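Local structure of probable UbiX-like flavin prenyltransferase (Escherichia coli, 1SBZ) at residues Ala92-Gly97 / Leu117-Arg122; Val109-Gly114 / Met140-Val145. The protein probably makes the prenylated flavin cofactor for a phenolic acid decarboxylase, joining a dimethylallyl group to reduced FMN, and assembles as a dodecamer. All coordinates share one frame; numbering follows the deposited sequence.

Contact 1: residues Ala92-Gly97 / Leu117-Arg122; sequences AGIRAG and LVLVPR. With FMN (flavin mononucleotide), chain H.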
ATOM      1  N   ALA D  92      10.649  15.325 -11.503  1.00 15.49           N
ATOM      2  CA  ALA D  92       9.905  15.461 -10.256  1.00 15.50           C
ATOM      3  C   ALA D  92       8.678  16.353 -10.398  1.00 15.74           C
ATOM      4  O   ALA D  92       7.626  16.059  -9.838  1.00 16.14           O
ATOM      5  CB  ALA D  92      10.809  15.989  -9.164  1.00 15.64           C
ATOM      6  N   GLY D  93       8.820  17.437 -11.158  1.00 15.93           N
ATOM      7  CA  GLY D  93       7.718  18.349 -11.427  1.00 15.43           C
ATOM      8  C   GLY D  93       6.589  17.685 -12.187  1.00 15.51           C
ATOM      9  O   GLY D  93       5.414  17.857 -11.836  1.00 15.65           O
ATOM     10  N   ILE D  94       6.945  16.928 -13.224  1.00 14.81           N
ATOM     11  CA  ILE D  94       5.962  16.217 -14.036  1.00 14.67           C
ATOM     12  C   ILE D  94       5.209  15.164 -13.214  1.00 14.57           C
ATOM     13  O   ILE D  94       3.978  15.080 -13.292  1.00 14.66           O
ATOM     14  CB  ILE D  94       6.607  15.619 -15.316  1.00 14.58           C
ATOM     15  CG1 ILE D  94       7.158  16.753 -16.205  1.00 15.28           C
ATOM     16  CG2 ILE D  94       5.573  14.787 -16.110  1.00 14.04           C
ATOM     17  CD1 ILE D  94       8.195  16.297 -17.265  1.00 13.92           C
ATOM     18  N   ARG D  95       5.943  14.393 -12.413  1.00 14.62           N
ATOM     19  CA  ARG D  95       5.345  13.363 -11.551  1.00 14.57           C
ATOM     20  C   ARG D  95       4.372  13.955 -10.530  1.00 14.56           C
ATOM     21  O   ARG D  95       3.305  13.396 -10.302  1.00 13.93           O
ATOM     22  CB  ARG D  95       6.437  12.551 -10.841  1.00 14.72           C
ATOM     23  CG  ARG D  95       5.922  11.324 -10.068  1.00 16.38           C
ATOM     24  CD  ARG D  95       5.497  11.615  -8.620  1.00 17.09           C
ATOM     25  NE  ARG D  95       4.773  10.492  -8.017  1.00 19.89           N
ATOM     26  CZ  ARG D  95       3.495  10.195  -8.253  1.00 22.44           C
ATOM     27  NH1 ARG D  95       2.770  10.929  -9.100  1.00 22.30           N
ATOM     28  NH2 ARG D  95       2.936   9.151  -7.649  1.00 23.40           N
ATOM     29  N   ALA D  96       4.756  15.074  -9.909  1.00 14.30           N
ATOM     30  CA  ALA D  96       3.900  15.735  -8.934  1.00 14.60           C
ATOM     31  C   ALA D  96       2.738  16.462  -9.625  1.00 15.12           C
ATOM     32  O   ALA D  96       1.698  16.699  -9.011  1.00 15.16           O
ATOM     33  CB  ALA D  96       4.715  16.708  -8.084  1.00 14.47           C
ATOM     34  N   GLY D  97       2.934  16.789 -10.901  1.00 15.39           N
ATOM     35  CA  GLY D  97       1.984  17.561 -11.689  1.00 16.07           C
ATOM     36  C   GLY D  97       2.071  19.056 -11.430  1.00 16.61           C
ATOM     37  O   GLY D  97       1.130  19.799 -11.726  1.00 16.83           O
ATOM     38  N   LEU D 117       4.329  10.459 -23.914  1.00 18.40           N
ATOM     39  CA  LEU D 117       5.430  11.185 -23.289  1.00 17.84           C
ATOM     40  C   LEU D 117       6.674  10.296 -23.171  1.00 17.97           C
ATOM     41  O   LEU D 117       6.615   9.205 -22.597  1.00 17.42           O
ATOM     42  CB  LEU D 117       5.008  11.725 -21.912  1.00 18.04           C
ATOM     43  CG  LEU D 117       6.003  12.614 -21.147  1.00 18.06           C
ATOM     44  CD1 LEU D 117       6.381  13.849 -21.957  1.00 17.61           C
ATOM     45  CD2 LEU D 117       5.436  13.032 -19.797  1.00 17.06           C
ATOM     46  N   VAL D 118       7.789  10.764 -23.735  1.00 18.21           N
ATOM     47  CA  VAL D 118       9.054  10.034 -23.686  1.00 18.31           C
ATOM     48  C   VAL D 118      10.084  10.878 -22.945  1.00 18.11           C
ATOM     49  O   VAL D 118      10.415  11.979 -23.372  1.00 18.26           O
ATOM     50  CB  VAL D 118       9.583   9.673 -25.102  1.00 18.39           C
ATOM     51  CG1 VAL D 118      10.946   8.969 -25.024  1.00 19.05           C
ATOM     52  CG2 VAL D 118       8.581   8.814 -25.849  1.00 19.21           C
ATOM     53  N   LEU D 119      10.584  10.361 -21.831  1.00 17.52           N
ATOM     54  CA  LEU D 119      11.580  11.087 -21.044  1.00 17.25           C
ATOM     55  C   LEU D 119      12.949  10.475 -21.242  1.00 17.07           C
ATOM     56  O   LEU D 119      13.078   9.256 -21.363  1.00 17.43           O
ATOM     57  CB  LEU D 119      11.203  11.030 -19.565  1.00 17.19           C
ATOM     58  CG  LEU D 119      10.361  12.120 -18.894  1.00 18.43           C
ATOM     59  CD1 LEU D 119       9.548  13.007 -19.844  1.00 17.80           C
ATOM     60  CD2 LEU D 119       9.487  11.529 -17.776  1.00 17.62           C
ATOM     61  N   VAL D 120      13.978  11.317 -21.258  1.00 16.55           N
ATOM     62  CA  VAL D 120      15.355  10.855 -21.355  1.00 16.08           C
ATOM     63  C   VAL D 120      16.034  11.291 -20.051  1.00 15.82           C
ATOM     64  O   VAL D 120      16.771  12.279 -20.022  1.00 15.98           O
ATOM     65  CB  VAL D 120      16.063  11.429 -22.639  1.00 16.14           C
ATOM     66  CG1 VAL D 120      17.533  11.020 -22.707  1.00 15.97           C
ATOM     67  CG2 VAL D 120      15.326  10.975 -23.910  1.00 16.22           C
ATOM     68  N   PRO D 121      15.757  10.578 -18.957  1.00 15.63           N
ATOM     69  CA  PRO D 121      16.228  11.004 -17.646  1.00 15.43           C
ATOM     70  C   PRO D 121      17.730  10.803 -17.542  1.00 15.48           C
ATOM     71  O   PRO D 121      18.232   9.746 -17.936  1.00 15.55           O
ATOM     72  CB  PRO D 121      15.494  10.055 -16.696  1.00 15.20           C
ATOM     73  CG  PRO D 121      15.320   8.808 -17.496  1.00 15.12           C
ATOM     74  CD  PRO D 121      15.019   9.297 -18.882  1.00 15.20           C
ATOM     75  N   ARG D 122      18.440  11.806 -17.027  1.00 15.43           N
ATOM     76  CA  ARG D 122      19.887  11.702 -16.850  1.00 15.57           C
ATOM     77  C   ARG D 122      20.331  12.237 -15.491  1.00 16.04           C
ATOM     78  O   ARG D 122      20.159  13.417 -15.176  1.00 15.40           O
ATOM     79  CB  ARG D 122      20.654  12.387 -18.000  1.00 15.51           C
ATOM     80  CG  ARG D 122      22.143  12.034 -18.084  1.00 15.21           C
ATOM     81  CD  ARG D 122      23.030  12.843 -17.118  1.00 14.32           C
ATOM     82  NE  ARG D 122      24.327  12.207 -16.876  1.00 13.75           N
ATOM     83  CZ  ARG D 122      25.033  12.348 -15.760  1.00 14.27           C
ATOM     84  NH1 ARG D 122      24.567  13.098 -14.764  1.00 13.57           N
ATOM     85  NH2 ARG D 122      26.204  11.725 -15.636  1.00 13.88           N
TER
HETATM   86  N1  FMN H1404      20.501  17.921 -12.874  1.00 19.94           N
HETATM   87  C2  FMN H1404      20.153  16.599 -13.030  1.00 19.80           C
HETATM   88  O2  FMN H1404      19.101  16.219 -12.530  1.00 19.54           O
HETATM   89  N3  FMN H1404      20.977  15.738 -13.728  1.00 19.41           N
HETATM   90  C4  FMN H1404      22.160  16.213 -14.282  1.00 20.13           C
HETATM   91  O4  FMN H1404      22.749  15.510 -15.109  1.00 19.17           O
HETATM   92  C4A FMN H1404      22.511  17.566 -14.122  1.00 20.00           C
HETATM   93  N5  FMN H1404      23.680  18.081 -14.660  1.00 19.99           N
HETATM   94  C5A FMN H1404      24.000  19.425 -14.493  1.00 19.59           C
HETATM   95  C6  FMN H1404      25.177  19.942 -15.042  1.00 20.25           C
HETATM   96  C7  FMN H1404      25.506  21.296 -14.881  1.00 20.58           C
HETATM   97  C7M FMN H1404      26.559  21.884 -15.785  1.00 22.80           C
HETATM   98  C8  FMN H1404      24.647  22.137 -14.163  1.00 20.26           C
HETATM   99  C8M FMN H1404      24.816  23.637 -14.179  1.00 21.90           C
HETATM  100  C9  FMN H1404      23.477  21.617 -13.619  1.00 19.80           C
HETATM  101  C9A FMN H1404      23.146  20.266 -13.782  1.00 19.77           C
HETATM  102  N10 FMN H1404      21.974  19.755 -13.231  1.00 19.67           N
HETATM  103  C10 FMN H1404      21.667  18.415 -13.403  1.00 19.64           C
HETATM  104  C1' FMN H1404      21.191  20.576 -12.241  1.00 19.09           C
HETATM  105  C2' FMN H1404      19.968  21.178 -12.927  1.00 19.54           C
HETATM  106  O2' FMN H1404      20.386  21.944 -14.038  1.00 20.58           O
HETATM  107  C3' FMN H1404      19.110  22.005 -11.964  1.00 19.64           C
HETATM  108  O3' FMN H1404      18.447  21.136 -11.056  1.00 19.41           O
HETATM  109  C4' FMN H1404      18.094  22.911 -12.671  1.00 18.98           C
HETATM  110  O4' FMN H1404      17.233  23.532 -11.734  1.00 19.54           O
HETATM  111  C5' FMN H1404      17.229  22.161 -13.678  1.00 19.18           C
HETATM  112  O5' FMN H1404      16.174  22.998 -14.122  1.00 19.00           O
HETATM  113  P   FMN H1404      15.396  22.602 -15.476  1.00 19.44           P
HETATM  114  O1P FMN H1404      16.349  22.837 -16.630  1.00 20.50           O
HETATM  115  O2P FMN H1404      14.182  23.478 -15.561  1.00 18.37           O
HETATM  116  O3P FMN H1404      14.996  21.141 -15.410  1.00 18.94           O

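Contact 2: residues Val109-Gly114 / Met140-Val145; sequences VVLKEG and MGVAMV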
ATOM      1  N   VAL D 109      -0.312  18.396 -20.013  1.00 16.03           N
ATOM      2  CA  VAL D 109      -1.293  18.385 -21.106  1.00 15.80           C
ATOM      3  C   VAL D 109      -1.164  17.133 -21.983  1.00 15.81           C
ATOM      4  O   VAL D 109      -2.154  16.459 -22.267  1.00 16.19           O
ATOM      5  CB  VAL D 109      -1.190  19.686 -21.963  1.00 15.93           C
ATOM      6  CG1 VAL D 109      -1.867  19.526 -23.321  1.00 15.96           C
ATOM      7  CG2 VAL D 109      -1.795  20.861 -21.216  1.00 15.42           C
ATOM      8  N   VAL D 110       0.049  16.817 -22.411  1.00 15.75           N
ATOM      9  CA  VAL D 110       0.284  15.570 -23.138  1.00 16.14           C
ATOM     10  C   VAL D 110      -0.332  14.363 -22.394  1.00 16.40           C
ATOM     11  O   VAL D 110      -1.055  13.559 -22.989  1.00 16.43           O
ATOM     12  CB  VAL D 110       1.793  15.380 -23.463  1.00 16.19           C
ATOM     13  CG1 VAL D 110       2.137  13.915 -23.699  1.00 15.66           C
ATOM     14  CG2 VAL D 110       2.185  16.231 -24.679  1.00 16.57           C
ATOM     15  N   LEU D 111      -0.076  14.267 -21.091  1.00 16.77           N
ATOM     16  CA  LEU D 111      -0.607  13.162 -20.293  1.00 16.83           C
ATOM     17  C   LEU D 111      -2.140  13.171 -20.185  1.00 17.06           C
ATOM     18  O   LEU D 111      -2.772  12.121 -20.311  1.00 16.42           O
ATOM     19  CB  LEU D 111       0.057  13.101 -18.907  1.00 16.79           C
ATOM     20  CG  LEU D 111       1.554  12.725 -18.871  1.00 16.81           C
ATOM     21  CD1 LEU D 111       2.128  12.837 -17.468  1.00 15.04           C
ATOM     22  CD2 LEU D 111       1.802  11.329 -19.402  1.00 16.36           C
ATOM     23  N   LYS D 112      -2.747  14.342 -19.983  1.00 17.29           N
ATOM     24  CA  LYS D 112      -4.211  14.391 -19.874  1.00 17.80           C
ATOM     25  C   LYS D 112      -4.903  14.068 -21.203  1.00 17.73           C
ATOM     26  O   LYS D 112      -6.015  13.562 -21.207  1.00 18.54           O
ATOM     27  CB  LYS D 112      -4.704  15.727 -19.294  1.00 17.37           C
ATOM     28  CG  LYS D 112      -4.770  16.882 -20.274  1.00 17.48           C
ATOM     29  CD  LYS D 112      -5.352  18.117 -19.612  1.00 18.23           C
ATOM     30  CE  LYS D 112      -5.371  19.320 -20.565  1.00 20.70           C
ATOM     31  NZ  LYS D 112      -6.505  19.242 -21.515  1.00 19.69           N
ATOM     32  N   GLU D 113      -4.233  14.344 -22.319  1.00 18.03           N
ATOM     33  CA  GLU D 113      -4.806  14.085 -23.643  1.00 18.53           C
ATOM     34  C   GLU D 113      -4.567  12.660 -24.118  1.00 18.75           C
ATOM     35  O   GLU D 113      -5.057  12.278 -25.182  1.00 19.44           O
ATOM     36  CB  GLU D 113      -4.273  15.073 -24.691  1.00 18.72           C
ATOM     37  CG  GLU D 113      -4.650  16.537 -24.462  1.00 18.57           C
ATOM     38  CD  GLU D 113      -6.148  16.795 -24.434  1.00 20.43           C
ATOM     39  OE1 GLU D 113      -6.908  16.121 -25.172  1.00 20.78           O
ATOM     40  OE2 GLU D 113      -6.569  17.689 -23.662  1.00 21.49           O
ATOM     41  N   GLY D 114      -3.819  11.878 -23.341  1.00 18.59           N
ATOM     42  CA  GLY D 114      -3.509  10.490 -23.699  1.00 18.10           C
ATOM     43  C   GLY D 114      -2.427  10.367 -24.760  1.00 18.15           C
ATOM     44  O   GLY D 114      -2.333   9.347 -25.429  1.00 18.01           O
HETATM   45  N   MSE D 140       2.181   4.911 -15.642  1.00 18.48           N
HETATM   46  CA  MSE D 140       1.215   5.657 -16.438  1.00 20.70           C
HETATM   47  C   MSE D 140       1.464   5.564 -17.939  1.00 19.41           C
HETATM   48  O   MSE D 140       0.764   6.208 -18.725  1.00 19.54           O
HETATM   49  CB  MSE D 140       1.244   7.128 -16.037  1.00 20.45           C
HETATM   50  CG  MSE D 140       0.704   7.406 -14.670  1.00 22.70           C
HETATM   51 SE   MSE D 140       0.887   9.297 -14.281  1.00 27.87          SE
HETATM   52  CE  MSE D 140      -0.137  10.081 -15.797  1.00 26.90           C
ATOM     53  N   GLY D 141       2.469   4.796 -18.340  1.00 18.64           N
ATOM     54  CA  GLY D 141       2.794   4.659 -19.756  1.00 18.00           C
ATOM     55  C   GLY D 141       3.874   5.593 -20.273  1.00 17.93           C
ATOM     56  O   GLY D 141       4.189   5.555 -21.466  1.00 18.27           O
ATOM     57  N   VAL D 142       4.448   6.429 -19.400  1.00 17.14           N
ATOM     58  CA  VAL D 142       5.564   7.303 -19.805  1.00 16.78           C
ATOM     59  C   VAL D 142       6.820   6.476 -20.067  1.00 17.01           C
ATOM     60  O   VAL D 142       7.266   5.725 -19.197  1.00 17.53           O
ATOM     61  CB  VAL D 142       5.880   8.386 -18.754  1.00 16.74           C
ATOM     62  CG1 VAL D 142       7.074   9.265 -19.205  1.00 15.72           C
ATOM     63  CG2 VAL D 142       4.642   9.228 -18.475  1.00 16.73           C
ATOM     64  N   ALA D 143       7.380   6.614 -21.263  1.00 16.68           N
ATOM     65  CA  ALA D 143       8.598   5.897 -21.636  1.00 16.96           C
ATOM     66  C   ALA D 143       9.830   6.501 -20.967  1.00 16.90           C
ATOM     67  O   ALA D 143      10.067   7.707 -21.036  1.00 16.96           O
ATOM     68  CB  ALA D 143       8.770   5.879 -23.145  1.00 16.41           C
HETATM   69  N   MSE D 144      10.613   5.647 -20.324  1.00 17.07           N
HETATM   70  CA  MSE D 144      11.808   6.087 -19.627  1.00 17.12           C
HETATM   71  C   MSE D 144      13.012   5.634 -20.408  1.00 16.73           C
HETATM   72  O   MSE D 144      13.362   4.453 -20.379  1.00 16.70           O
HETATM   73  CB  MSE D 144      11.847   5.496 -18.220  1.00 17.62           C
HETATM   74  CG  MSE D 144      10.843   6.110 -17.261  1.00 18.77           C
HETATM   75 SE   MSE D 144      11.228   7.984 -16.792  1.00 21.58          SE
HETATM   76  CE  MSE D 144      12.863   7.775 -16.365  1.00 23.54           C
ATOM     77  N   VAL D 145      13.643   6.570 -21.111  1.00 16.68           N
ATOM     78  CA  VAL D 145      14.748   6.228 -22.010  1.00 16.41           C
ATOM     79  C   VAL D 145      16.041   6.953 -21.608  1.00 16.53           C
ATOM     80  O   VAL D 145      16.473   7.884 -22.287  1.00 16.43           O
ATOM     81  CB  VAL D 145      14.385   6.474 -23.506  1.00 16.46           C
ATOM     82  CG1 VAL D 145      15.229   5.598 -24.411  1.00 16.66           C
ATOM     83  CG2 VAL D 145      12.909   6.179 -23.780  1.00 15.50           C
TER

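Contact 1: residues Ala92-Gly97 / Leu117-Arg122
The guanidinium of Arg122 meets the flavin at its own edge: O4 of FMN lies near the guanidinium plane, while the flavin ring stands at about 74° to that plane. Arg122 occupies the loop just past strand 116-121, at the C-terminal end of the strands of the parallel sheet of a Rossmann-like flavoprotein fold. Two neighbouring positions of the pyrimidine ring are gripped by this one residue. Its backbone carbonyl accepts the flavin N-H, with Arg122 O 2.9 Å from FMN N3, and its side chain donates to the adjacent carbonyl, with Arg122 NH1 3.0 Å from FMN O4. Both bonds are bent, with N-H...acceptor angles of 143°, and the two protein atoms lie on opposite sides of the flavin plane. A bend at the second torsion (chi2 -82°) turns the chain so that its CD also passes beside the flavin carbonyl. The guanidinium is fixed further by a neighbouring subunit, where NE and NH2 bond to the carbonyls of Pro149 and Met148.

Towards the start of the strand, helix 88-96 covers it through purely apolar contact. Ile94 is the residue that reaches across, spreading its two branches over Leu117 and Leu119, two strand residues that face the helix. The longer branch runs to Leu119, with Ile94 CD1 4.4 Å from Leu119 CD1. This is loose but buried packing; helix 88-96 belongs, with helix 102-112, to the crossover connection that joins parallel strands 80-86 and 116-121. The helix ends at Ala96, and Gly97, with positive phi, is the C-prime residue of a Schellman motif. The other branch of Ile94 meets Leu117 with a slanting approach, Ile94 CG2 to Leu117 CD2 being 4.1 Å.

Contact 2: residues Val109-Gly114 / Met140-Val145
Leu111, near the end of helix 102-112, overlaps two side chains at once, dividing its methyl groups between Met140 and Val142. Leu111 CD1 meets the terminal methyl of Met140, at 3.9 Å from Met140 CE, and Leu111 CD2 sits 3.7 Å from Val142 CG2. The leucine crosses each partner at about a right angle, so contact is made methyl on methyl rather than along the chains. Met140, deposited as selenomethionine, is extended as far as SE and then bends at its third torsion (chi3 58°), which swings CE over towards the leucine. Ile129 of a neighbouring subunit packs against both Leu111 and Met140, extending the apolar patch across the interface.

The residues that follow, Lys112 and Glu113, serve other partners. Lys112 NZ forms a salt bridge of 2.7 Å with Glu113 OE2, meeting the oxygen nearly along its C-O bond, and it also bonds to the carbonyl of Met124 in a neighbouring subunit. Glu113 OE1 in turn pairs with Arg168 of a further subunit, tying this helix end into the dodecamer. Gly114 and Gly141 each follow a helix as the positive-phi residue of a Schellman motif. The contact thus brings together two Schellman-type helix ends at the points where the chain turns towards strands 116-121 and 143-144 of the Rossmann-like parallel sheet.

How the contacts relate
The two contacts alternate along the chain, and their centres are 9 Å apart. They share the parallel sheet: strand 116-121 of contact 1 lies beside strand 143-144 of contact 2, with probable hydrogen bonds from Leu119 N to Ala143 O and from Val145 N to Leu119 O, each 2.8 Å. Leu119 also packs on Val142, so the apolar layers under helices 88-96 and 102-112, consecutive in the chain, meet. Contact 1 reaches the flavin directly through Arg122. In contact 2 the Leu111 side chain is about 12 Å from another bound FMN, and that of Val142 is about 10 Å from that of Thr90, another pocket residue.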